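PDB 3UKN: novel protein similar to vertebrate potassium voltage-gated channel, subfamily H (Eag-related) family from Danio rerio, which probably forms the pore of a voltage-gated potassium channel as one of four subunits, the crystallised piece being its C-linker and cyclic nucleotide-binding homology domain. Local coordinates for residues L116-F121 against L170-L175; T158-K163 against L200-R205; S124-V129 against A164-D169; L73-L78 against L96-S101. All coordinates share one frame; numbering follows the deposited sequence.

Contact 1: L116-F121 against L170-L175; sequences LQAIYF and LQYISL
Five backbone hydrogen bonds tie the strand at 118-121 and the approach to it antiparallel to strand 170-174. Ile119 and Ile173 form one hydrogen-bonded pair, with Ile119 N to Ile173 O at 3.1 Å and the return bond lying nearly along the C=O axis of Ile119. Phe121 and Gln171 form the second and shorter pair, Phe121 N to Gln171 O being 2.7 Å. Beyond the ladder, where the second segment enters its helix, Leu175 N donates almost straight (168°) to Gln117 O, although it stands above that carbonyl plane. Ser174 occupies the N-cap position there, its OG accepting from the backbone of Gly177.

The side chains meet on two faces. Tyr120 and Tyr172 lie side by side on one of them, their ring planes at 42°. The backbone pairing puts Tyr172 CB 3.5 Å from Tyr120 CD1, and chi1 of 68°, the crowded position between N and the carbonyl carbon, then turns the Tyr172 ring away. The hydroxyls go to different partners, Tyr120 OH to Asn49 and Tyr172 OH to Asp53. Leu175 closes one end: its side chain and that of Ile119 cross obliquely, Leu175 CD2 lying 4.0 Å from Ile119 CG2, and Leu175 CD1 lies 3.5 Å from Leu116 O.

At the other end the extended Gln171 reaches Glu76 and the backbone of Leu77. The chemistry thus implies a buried beta-roll core in which the strands hold each other through the main chain, while tyrosine and glutamine ends couple the sheet to the segments that precede the roll.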
# COMPACT_ATOMS: atom_id res chain seq x y z
N LEU B 116 0.79 4.52 14.81
CA LEU B 116 -0.54 4.00 14.51
C LEU B 116 -0.85 4.21 13.02
O LEU B 116 -0.72 5.32 12.51
CB LEU B 116 -1.58 4.68 15.39
CG LEU B 116 -3.00 4.11 15.32
CD1 LEU B 116 -3.06 2.65 15.83
CD2 LEU B 116 -3.98 5.01 16.06
N GLN B 117 -1.25 3.15 12.33
CA GLN B 117 -1.53 3.26 10.90
C GLN B 117 -3.02 3.26 10.60
O GLN B 117 -3.45 3.58 9.51
CB GLN B 117 -0.87 2.11 10.15
CG GLN B 117 0.65 2.02 10.29
CD GLN B 117 1.36 3.09 9.50
OE1 GLN B 117 0.83 3.58 8.50
NE2 GLN B 117 2.55 3.48 9.94
N ALA B 118 -3.82 2.88 11.59
CA ALA B 118 -5.25 2.70 11.38
C ALA B 118 -5.99 2.71 12.71
O ALA B 118 -5.39 2.59 13.77
CB ALA B 118 -5.50 1.35 10.68
N ILE B 119 -7.32 2.83 12.63
CA ILE B 119 -8.17 2.46 13.76
C ILE B 119 -8.77 1.11 13.43
O ILE B 119 -9.05 0.82 12.27
CB ILE B 119 -9.28 3.49 14.03
CG1 ILE B 119 -10.24 3.59 12.86
CG2 ILE B 119 -8.69 4.86 14.28
CD1 ILE B 119 -11.27 4.70 13.04
N TYR B 120 -8.93 0.28 14.46
CA TYR B 120 -9.37 -1.10 14.28
C TYR B 120 -10.65 -1.38 15.06
O TYR B 120 -10.90 -0.80 16.13
CB TYR B 120 -8.27 -2.07 14.75
CG TYR B 120 -6.95 -1.81 14.08
CD1 TYR B 120 -6.59 -2.52 12.94
CD2 TYR B 120 -6.08 -0.86 14.58
CE1 TYR B 120 -5.37 -2.28 12.31
CE2 TYR B 120 -4.87 -0.60 13.96
CZ TYR B 120 -4.52 -1.32 12.82
OH TYR B 120 -3.31 -1.07 12.19
N PHE B 121 -11.47 -2.28 14.53
CA PHE B 121 -12.72 -2.63 15.17
C PHE B 121 -12.72 -4.15 15.31
O PHE B 121 -12.48 -4.84 14.33
CB PHE B 121 -13.90 -2.15 14.30
CG PHE B 121 -15.27 -2.57 14.81
CD1 PHE B 121 -16.00 -1.76 15.67
CD2 PHE B 121 -15.84 -3.76 14.39
CE1 PHE B 121 -17.27 -2.15 16.14
CE2 PHE B 121 -17.11 -4.15 14.84
CZ PHE B 121 -17.82 -3.34 15.72
N LEU B 170 -11.00 -8.74 12.53
CA LEU B 170 -10.89 -7.31 12.68
C LEU B 170 -11.31 -6.55 11.43
O LEU B 170 -11.13 -7.03 10.31
CB LEU B 170 -9.45 -6.96 13.00
CG LEU B 170 -8.88 -7.63 14.26
CD1 LEU B 170 -7.36 -7.47 14.29
CD2 LEU B 170 -9.51 -7.00 15.48
N GLN B 171 -11.88 -5.37 11.62
CA GLN B 171 -12.09 -4.41 10.55
C GLN B 171 -11.27 -3.19 10.86
O GLN B 171 -10.91 -2.96 12.01
CB GLN B 171 -13.56 -4.00 10.43
CG GLN B 171 -14.46 -5.09 9.97
CD GLN B 171 -15.89 -4.64 9.78
OE1 GLN B 171 -16.22 -3.46 9.99
NE2 GLN B 171 -16.75 -5.56 9.39
N TYR B 172 -11.01 -2.37 9.85
CA TYR B 172 -10.18 -1.19 10.07
C TYR B 172 -10.24 -0.23 8.89
O TYR B 172 -10.61 -0.61 7.78
CB TYR B 172 -8.73 -1.60 10.38
CG TYR B 172 -7.98 -2.24 9.21
CD1 TYR B 172 -7.25 -1.45 8.31
CD2 TYR B 172 -7.99 -3.62 9.02
CE1 TYR B 172 -6.54 -2.05 7.23
CE2 TYR B 172 -7.28 -4.22 7.95
CZ TYR B 172 -6.57 -3.42 7.06
OH TYR B 172 -5.88 -4.02 6.02
N ILE B 173 -9.84 1.00 9.16
CA ILE B 173 -9.70 2.05 8.17
C ILE B 173 -8.36 2.75 8.44
O ILE B 173 -8.06 3.10 9.59
CB ILE B 173 -10.82 3.06 8.31
CG1 ILE B 173 -12.17 2.36 8.27
CG2 ILE B 173 -10.72 4.13 7.23
CD1 ILE B 173 -13.34 3.32 8.24
N SER B 174 -7.55 2.93 7.40
CA SER B 174 -6.25 3.56 7.55
C SER B 174 -6.47 5.00 7.93
O SER B 174 -7.46 5.62 7.51
CB SER B 174 -5.48 3.52 6.24
OG SER B 174 -6.15 4.27 5.24
N LEU B 175 -5.53 5.55 8.69
CA LEU B 175 -5.61 6.97 9.06
C LEU B 175 -5.53 7.83 7.80
O LEU B 175 -6.16 8.87 7.70
CB LEU B 175 -4.48 7.34 10.02
CG LEU B 175 -4.55 6.58 11.34
CD1 LEU B 175 -3.65 7.25 12.39
CD2 LEU B 175 -6.03 6.48 11.81

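Contact 2: T158-K163 against L200-R205; sequences TNANVK and LTYNLR
The side-chain amide of Asn159 carries most of the polar contact. CG stands between the backbone N and the carbonyl carbon (chi1 64°), which carries the amide over the Leu204 peptide. From there ND2 donates to Asn203 O at 3.2 Å, near the amide plane and on a lone pair of that carbonyl, and more weakly to Arg205 O. OD1 meets Tyr202 tip to tip: Tyr202 OH donates to Asn159 OD1 at 3.1 Å from above the carbonyl plane, and amide and ring stand almost perpendicular, at 84°. The Asn159 backbone adds a bent, weak bond from N to Leu204 O, 2.8 Å long.

Within 200-205 an Asx turn shapes the chain, Asn203 OD1 accepting from Arg205 N at 2.8 Å. Asp148 takes the other end of that amide and forms a salt bridge with Arg205.

Apolar contacts centre on Leu204. Its CB lies beside Thr158 CG2 at 4.0 Å, and CD2 reaches Ala160 CB at 4.2 Å and Val162 CG2 at 4.3 Å. Ala160 CB also lies near the hydroxyl end of Tyr202, whose ring packs on Val129.

The short strand 202-203, with Leu204 after it, is the intrinsic ligand of KCNH channels, lying against the beta roll in the place that cyclic nucleotide takes in relatives.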
# COMPACT_ATOMS: atom_id res chain seq x y z
N THR B 158 2.25 4.82 19.47
CA THR B 158 1.44 3.96 20.33
C THR B 158 2.09 3.69 21.69
O THR B 158 3.31 3.53 21.79
CB THR B 158 1.10 2.62 19.64
OG1 THR B 158 2.31 1.97 19.25
CG2 THR B 158 0.21 2.87 18.40
N ASN B 159 1.26 3.63 22.72
CA ASN B 159 1.71 3.54 24.10
C ASN B 159 1.59 2.14 24.69
O ASN B 159 1.92 1.92 25.86
CB ASN B 159 0.90 4.51 24.95
CG ASN B 159 -0.57 4.15 24.98
OD1 ASN B 159 -0.93 2.97 24.88
ND2 ASN B 159 -1.43 5.15 25.09
N ALA B 160 1.09 1.19 23.90
CA ALA B 160 0.96 -0.18 24.38
C ALA B 160 0.98 -1.19 23.24
O ALA B 160 0.77 -0.84 22.08
CB ALA B 160 -0.32 -0.33 25.19
N ASN B 161 1.28 -2.45 23.56
CA ASN B 161 1.11 -3.53 22.60
C ASN B 161 -0.35 -3.99 22.64
O ASN B 161 -0.99 -3.96 23.71
CB ASN B 161 2.01 -4.73 22.95
CG ASN B 161 3.46 -4.33 23.18
OD1 ASN B 161 4.15 -3.89 22.26
ND2 ASN B 161 3.93 -4.50 24.41
N VAL B 162 -0.89 -4.40 21.49
CA VAL B 162 -2.18 -5.09 21.47
C VAL B 162 -1.99 -6.44 20.80
O VAL B 162 -1.62 -6.51 19.63
CB VAL B 162 -3.29 -4.35 20.69
CG1 VAL B 162 -4.57 -5.20 20.72
CG2 VAL B 162 -3.57 -2.96 21.26
N LYS B 163 -2.28 -7.50 21.54
CA LYS B 163 -2.04 -8.86 21.06
C LYS B 163 -3.35 -9.65 21.04
O LYS B 163 -4.13 -9.58 21.99
CB LYS B 163 -1.07 -9.56 22.00
CG LYS B 163 0.37 -9.07 21.95
CD LYS B 163 1.24 -9.80 22.97
CE LYS B 163 1.22 -11.31 22.74
NZ LYS B 163 2.11 -12.04 23.69
N LEU B 200 -14.39 4.98 21.72
CA LEU B 200 -13.02 4.49 21.80
C LEU B 200 -12.80 3.67 23.07
O LEU B 200 -12.74 4.20 24.19
CB LEU B 200 -12.07 5.68 21.76
CG LEU B 200 -10.60 5.51 21.39
CD1 LEU B 200 -10.42 4.84 20.03
CD2 LEU B 200 -9.94 6.88 21.40
N THR B 201 -12.67 2.36 22.90
CA THR B 201 -12.48 1.45 24.02
C THR B 201 -11.08 1.62 24.59
O THR B 201 -10.88 1.77 25.79
CB THR B 201 -12.68 -0.01 23.57
OG1 THR B 201 -13.84 -0.10 22.75
CG2 THR B 201 -12.83 -0.92 24.76
N TYR B 202 -10.08 1.60 23.72
CA TYR B 202 -8.74 1.88 24.19
C TYR B 202 -8.02 2.89 23.30
O TYR B 202 -8.05 2.78 22.07
CB TYR B 202 -7.90 0.61 24.36
CG TYR B 202 -6.58 0.90 25.05
CD1 TYR B 202 -6.49 0.94 26.45
CD2 TYR B 202 -5.42 1.16 24.31
CE1 TYR B 202 -5.29 1.23 27.07
CE2 TYR B 202 -4.22 1.45 24.93
CZ TYR B 202 -4.15 1.48 26.31
OH TYR B 202 -2.94 1.77 26.91
N ASN B 203 -7.34 3.84 23.94
CA ASN B 203 -6.66 4.94 23.28
C ASN B 203 -5.14 4.76 23.36
O ASN B 203 -4.55 4.79 24.44
CB ASN B 203 -7.09 6.26 23.94
CG ASN B 203 -6.40 7.47 23.34
OD1 ASN B 203 -5.42 7.36 22.62
ND2 ASN B 203 -6.94 8.64 23.64
N LEU B 204 -4.50 4.58 22.21
CA LEU B 204 -3.09 4.27 22.15
C LEU B 204 -2.16 5.48 22.16
O LEU B 204 -0.94 5.32 22.09
CB LEU B 204 -2.83 3.41 20.91
CG LEU B 204 -3.48 2.02 21.05
CD1 LEU B 204 -3.66 1.34 19.72
CD2 LEU B 204 -2.64 1.16 21.99
N ARG B 205 -2.73 6.68 22.25
CA ARG B 205 -1.94 7.90 22.18
C ARG B 205 -1.08 8.07 23.43
O ARG B 205 -1.59 8.15 24.56
CB ARG B 205 -2.83 9.14 21.99
CG ARG B 205 -2.05 10.40 21.60
CD ARG B 205 -2.96 11.60 21.40
NE ARG B 205 -3.45 12.11 22.68
CZ ARG B 205 -3.07 13.27 23.22
NH1 ARG B 205 -2.20 14.03 22.57
NH2 ARG B 205 -3.56 13.66 24.38

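Contact 3: S124-V129 against A164-D169; sequences SGSMEV and ALTYCD
Ser126 O is gripped twice, by Leu165 N at 2.8 Å and, weakly, by Thr166 N at 3.3 Å. Next to it Ser126 N donates to Thr166 OG1 at 3.1 Å, and that hydroxyl in turn donates a hydrogen bond to Tyr167 O. Further along, Ser124 and Asp169 form an antiparallel hydrogen-bonded pair; Ser124 N reaches a lone pair of Asp169 O, whereas Asp169 N approaches Ser124 O from above its carbonyl plane.

Leu165 lays its branches across the Glu128 chain at about a right angle. Its CD1 lies 3.7 Å from Glu128 CB, and its CD2 meets the carboxylate end. On the other side of the strand Met127 CG touches Cys168 SG at 3.7 Å, and the bend at chi3 (81°) brings CE to Ala164 CB at 4.0 Å.

The register slips by two residues between Ser124-Asp169 and Met127-Ala164, so two ladders are joined where both strands pass from one sheet of the beta roll to the other. Gly125 lies at this crossing; with phi at 96° and no side chain, its CA lies 3.4 Å from Tyr167 O, close against the Cys168 backbone.

Two waters bridge the segments, one joining Ser124 OG to Tyr167 O, the other donating to Glu128 OE2 and Ala164 O. Around the contact, Cys103 of strand 99-103 packs on both Ala164 and Cys168, while Ile138 of strand 134-139 touches Leu165.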
# COMPACT_ATOMS: atom_id res chain seq x y z
N SER B 124 -14.97 -10.10 16.05
CA SER B 124 -15.03 -11.26 16.92
C SER B 124 -13.65 -11.55 17.49
O SER B 124 -12.64 -11.04 16.99
CB SER B 124 -15.55 -12.49 16.18
OG SER B 124 -14.79 -12.69 15.00
N GLY B 125 -13.60 -12.35 18.54
CA GLY B 125 -12.35 -12.71 19.16
C GLY B 125 -12.05 -11.83 20.36
O GLY B 125 -12.78 -10.89 20.66
N SER B 126 -10.95 -12.15 21.03
CA SER B 126 -10.53 -11.37 22.17
C SER B 126 -9.07 -10.97 22.01
O SER B 126 -8.30 -11.63 21.31
CB SER B 126 -10.73 -12.15 23.46
OG SER B 126 -12.07 -12.59 23.55
N MET B 127 -8.69 -9.87 22.66
CA MET B 127 -7.33 -9.36 22.58
C MET B 127 -6.98 -8.72 23.90
O MET B 127 -7.85 -8.27 24.64
CB MET B 127 -7.22 -8.30 21.50
CG MET B 127 -8.15 -8.51 20.33
SD MET B 127 -7.71 -7.40 19.00
CE MET B 127 -6.34 -8.29 18.29
N GLU B 128 -5.69 -8.67 24.19
CA GLU B 128 -5.22 -8.01 25.40
C GLU B 128 -4.46 -6.74 25.04
O GLU B 128 -3.76 -6.70 24.02
CB GLU B 128 -4.32 -8.97 26.19
CG GLU B 128 -3.15 -9.52 25.38
CD GLU B 128 -2.31 -10.53 26.15
OE1 GLU B 128 -2.52 -10.69 27.37
OE2 GLU B 128 -1.44 -11.18 25.52
N VAL B 129 -4.62 -5.69 25.84
CA VAL B 129 -3.69 -4.55 25.79
C VAL B 129 -2.58 -4.82 26.81
O VAL B 129 -2.85 -5.15 27.96
CB VAL B 129 -4.37 -3.21 26.10
CG1 VAL B 129 -3.39 -2.05 25.94
CG2 VAL B 129 -5.58 -2.99 25.19
N ALA B 164 -3.61 -10.38 19.97
CA ALA B 164 -4.76 -11.27 19.93
C ALA B 164 -4.60 -12.31 21.03
O ALA B 164 -3.48 -12.76 21.30
CB ALA B 164 -4.88 -11.96 18.57
N LEU B 165 -5.70 -12.68 21.66
CA LEU B 165 -5.69 -13.74 22.66
C LEU B 165 -6.27 -15.00 22.05
O LEU B 165 -5.81 -16.11 22.34
CB LEU B 165 -6.52 -13.34 23.88
CG LEU B 165 -5.80 -12.45 24.88
CD1 LEU B 165 -6.81 -11.72 25.74
CD2 LEU B 165 -4.86 -13.30 25.71
N THR B 166 -7.30 -14.82 21.23
CA THR B 166 -7.88 -15.91 20.46
C THR B 166 -7.80 -15.52 18.99
O THR B 166 -7.28 -14.44 18.64
CB THR B 166 -9.35 -16.16 20.86
OG1 THR B 166 -10.19 -15.12 20.35
CG2 THR B 166 -9.50 -16.22 22.38
N TYR B 167 -8.28 -16.41 18.12
CA TYR B 167 -8.53 -16.05 16.74
C TYR B 167 -9.47 -14.87 16.71
O TYR B 167 -10.51 -14.89 17.37
CB TYR B 167 -9.10 -17.24 15.97
CG TYR B 167 -8.04 -18.27 15.70
CD1 TYR B 167 -7.12 -18.07 14.69
CD2 TYR B 167 -7.91 -19.40 16.50
CE1 TYR B 167 -6.11 -18.98 14.44
CE2 TYR B 167 -6.89 -20.33 16.26
CZ TYR B 167 -6.00 -20.10 15.22
OH TYR B 167 -4.98 -20.99 14.94
N CYS B 168 -9.07 -13.83 15.97
CA CYS B 168 -9.82 -12.57 15.89
C CYS B 168 -10.18 -12.18 14.47
O CYS B 168 -9.43 -12.42 13.52
CB CYS B 168 -9.00 -11.42 16.48
SG CYS B 168 -8.75 -11.50 18.24
N ASP B 169 -11.33 -11.54 14.34
CA ASP B 169 -11.77 -10.98 13.07
C ASP B 169 -11.88 -9.46 13.22
O ASP B 169 -12.74 -8.96 13.94
CB ASP B 169 -13.10 -11.58 12.66
CG ASP B 169 -13.49 -11.24 11.25
OD1 ASP B 169 -13.09 -10.16 10.76
OD2 ASP B 169 -14.19 -12.06 10.62
O HOH W 1 -12.70 -14.89 15.64
O HOH W 2 -1.94 -12.94 23.13

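Contact 4: L73-L78 against L96-S101; sequences LNKELL and LIIKTS
Two partners grip the ammonium of Lys99, the best-held polar atom here: Asp53 in a salt bridge and the carbonyl of Ser55 in a hydrogen bond. This side chain leaves on the side of its strand away from 73-78. On the first segment, the ammonium of Lys75 is held by His28 of the second subunit. The polar ends of both lysines thus have outside partners; the contact between the two segments themselves is apolar.

Ile98 is its hub. CG1 stands anti to the carbonyl carbon (chi1 -68°) and the chain then runs on extended, which drives CD1 between Lys75 and Leu78. CD1 lies 3.6 Å from Lys75 CB and equally 3.6 Å from Leu78 CG, with Leu77 CD2 further off at 4.3 Å. Lys75 and Ile98 slide past each other in opposite directions: the lysine bends at chi2 (-65°), and its CD comes back to Ile98 CG2 at 4.0 Å. Leu78 instead crosses obliquely. The turn that gathers these side chains is closed by a weak backbone bond from Leu78 N to Lys75 O, 2.9 Å long. At the far end Leu73 and Leu96 touch by single methyls at about a right angle, Leu73 CD1 to Leu96 CD2 being 4.2 Å.

Ile173 of the neighbouring strand also packs on Ile98. Segment 73-78 follows helix 63-71, whereas the other segment leads from the end of helix 88-96 into the first strand of the roll, an arrangement consistent with the junction between a C-linker and its cyclic nucleotide-binding homology domain.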
# COMPACT_ATOMS: atom_id res chain seq x y z
N LEU B 73 -23.21 -2.88 1.29
CA LEU B 73 -22.34 -3.06 2.45
C LEU B 73 -23.05 -2.57 3.70
O LEU B 73 -23.69 -1.52 3.68
CB LEU B 73 -21.00 -2.33 2.28
CG LEU B 73 -20.19 -2.63 1.01
CD1 LEU B 73 -18.83 -1.89 0.98
CD2 LEU B 73 -19.98 -4.12 0.86
N ASN B 74 -22.93 -3.35 4.77
CA ASN B 74 -23.36 -2.90 6.10
C ASN B 74 -22.23 -3.17 7.11
O ASN B 74 -22.31 -4.10 7.92
CB ASN B 74 -24.66 -3.60 6.52
N LYS B 75 -21.18 -2.37 7.03
CA LYS B 75 -19.98 -2.59 7.83
C LYS B 75 -20.19 -2.30 9.32
O LYS B 75 -20.51 -1.18 9.71
CB LYS B 75 -18.83 -1.74 7.28
CG LYS B 75 -18.31 -2.21 5.90
CD LYS B 75 -17.68 -3.58 5.99
CE LYS B 75 -17.74 -4.31 4.65
NZ LYS B 75 -17.03 -5.62 4.71
N GLU B 76 -19.96 -3.32 10.15
CA GLU B 76 -20.14 -3.22 11.60
C GLU B 76 -19.42 -2.02 12.20
O GLU B 76 -19.96 -1.33 13.07
CB GLU B 76 -19.69 -4.51 12.29
CG GLU B 76 -20.60 -5.71 12.06
CD GLU B 76 -20.33 -6.44 10.75
OE1 GLU B 76 -19.65 -5.88 9.86
OE2 GLU B 76 -20.80 -7.59 10.61
N LEU B 77 -18.21 -1.76 11.73
CA LEU B 77 -17.45 -0.62 12.21
C LEU B 77 -18.32 0.63 12.15
O LEU B 77 -18.45 1.34 13.14
CB LEU B 77 -16.15 -0.44 11.40
CG LEU B 77 -15.10 0.58 11.85
CD1 LEU B 77 -13.69 0.07 11.56
CD2 LEU B 77 -15.33 1.90 11.15
N LEU B 78 -18.94 0.87 11.00
CA LEU B 78 -19.67 2.11 10.79
C LEU B 78 -21.02 2.16 11.50
O LEU B 78 -21.75 3.14 11.36
CB LEU B 78 -19.90 2.36 9.30
CG LEU B 78 -18.67 2.71 8.48
CD1 LEU B 78 -19.06 2.93 7.04
CD2 LEU B 78 -17.95 3.93 9.09
N LEU B 96 -16.43 2.10 1.68
CA LEU B 96 -15.66 1.55 0.56
C LEU B 96 -14.15 1.38 0.83
O LEU B 96 -13.46 0.74 0.04
CB LEU B 96 -15.91 2.38 -0.70
CG LEU B 96 -17.33 2.40 -1.26
CD1 LEU B 96 -17.51 3.50 -2.30
CD2 LEU B 96 -17.72 1.03 -1.82
N ILE B 97 -13.64 1.95 1.92
CA ILE B 97 -12.21 1.84 2.25
C ILE B 97 -11.98 1.01 3.53
O ILE B 97 -10.89 0.99 4.08
CB ILE B 97 -11.49 3.24 2.41
CG1 ILE B 97 -12.04 4.02 3.61
CG2 ILE B 97 -11.54 4.05 1.10
CD1 ILE B 97 -11.32 5.36 3.91
N ILE B 98 -13.03 0.33 3.98
CA ILE B 98 -12.92 -0.51 5.17
C ILE B 98 -12.37 -1.88 4.79
O ILE B 98 -12.82 -2.49 3.84
CB ILE B 98 -14.30 -0.67 5.89
CG1 ILE B 98 -14.75 0.66 6.50
CG2 ILE B 98 -14.23 -1.74 6.96
CD1 ILE B 98 -16.07 0.56 7.18
N LYS B 99 -11.40 -2.37 5.56
CA LYS B 99 -10.76 -3.66 5.29
C LYS B 99 -10.99 -4.57 6.47
O LYS B 99 -11.44 -4.13 7.53
CB LYS B 99 -9.24 -3.48 5.16
CG LYS B 99 -8.81 -2.35 4.25
CD LYS B 99 -8.69 -2.85 2.83
CE LYS B 99 -8.15 -1.76 1.92
NZ LYS B 99 -8.09 -2.26 0.52
N THR B 100 -10.61 -5.84 6.30
CA THR B 100 -10.77 -6.83 7.34
C THR B 100 -9.56 -7.75 7.36
O THR B 100 -8.84 -7.88 6.36
CB THR B 100 -12.00 -7.70 7.07
OG1 THR B 100 -11.86 -8.32 5.79
CG2 THR B 100 -13.27 -6.84 7.06
N SER B 101 -9.30 -8.38 8.50
CA SER B 101 -8.22 -9.35 8.57
C SER B 101 -8.42 -10.29 9.73
O SER B 101 -8.86 -9.86 10.80
CB SER B 101 -6.85 -8.66 8.69
OG SER B 101 -5.79 -9.63 8.77

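Overall arrangement
Contact 1 lies about 2 Å, centre to centre, from the middle of the chain, and each of the other three touches it. Contact 4 joins it through strand 99-103, probable hydrogen bonds linking Lys99 and Ser101 to strand 168-174. Contact 3 continues both strands of contact 1 into the second sheet, where Met127 packs on Leu170. Contact 2 lies beside contact 3: Val129 supports Ala160 and Tyr202, and a probable backbone hydrogen bond joins Lys163 O to Glu128 N (2.8 Å). Leu116 packs on both Thr158 and Leu204, so the intrinsic-ligand segment also touches contact 1. Contacts 2 and 4, about 20 Å apart between centres, place the intrinsic ligand and the C-linker junction on opposite sides of the chain's centre.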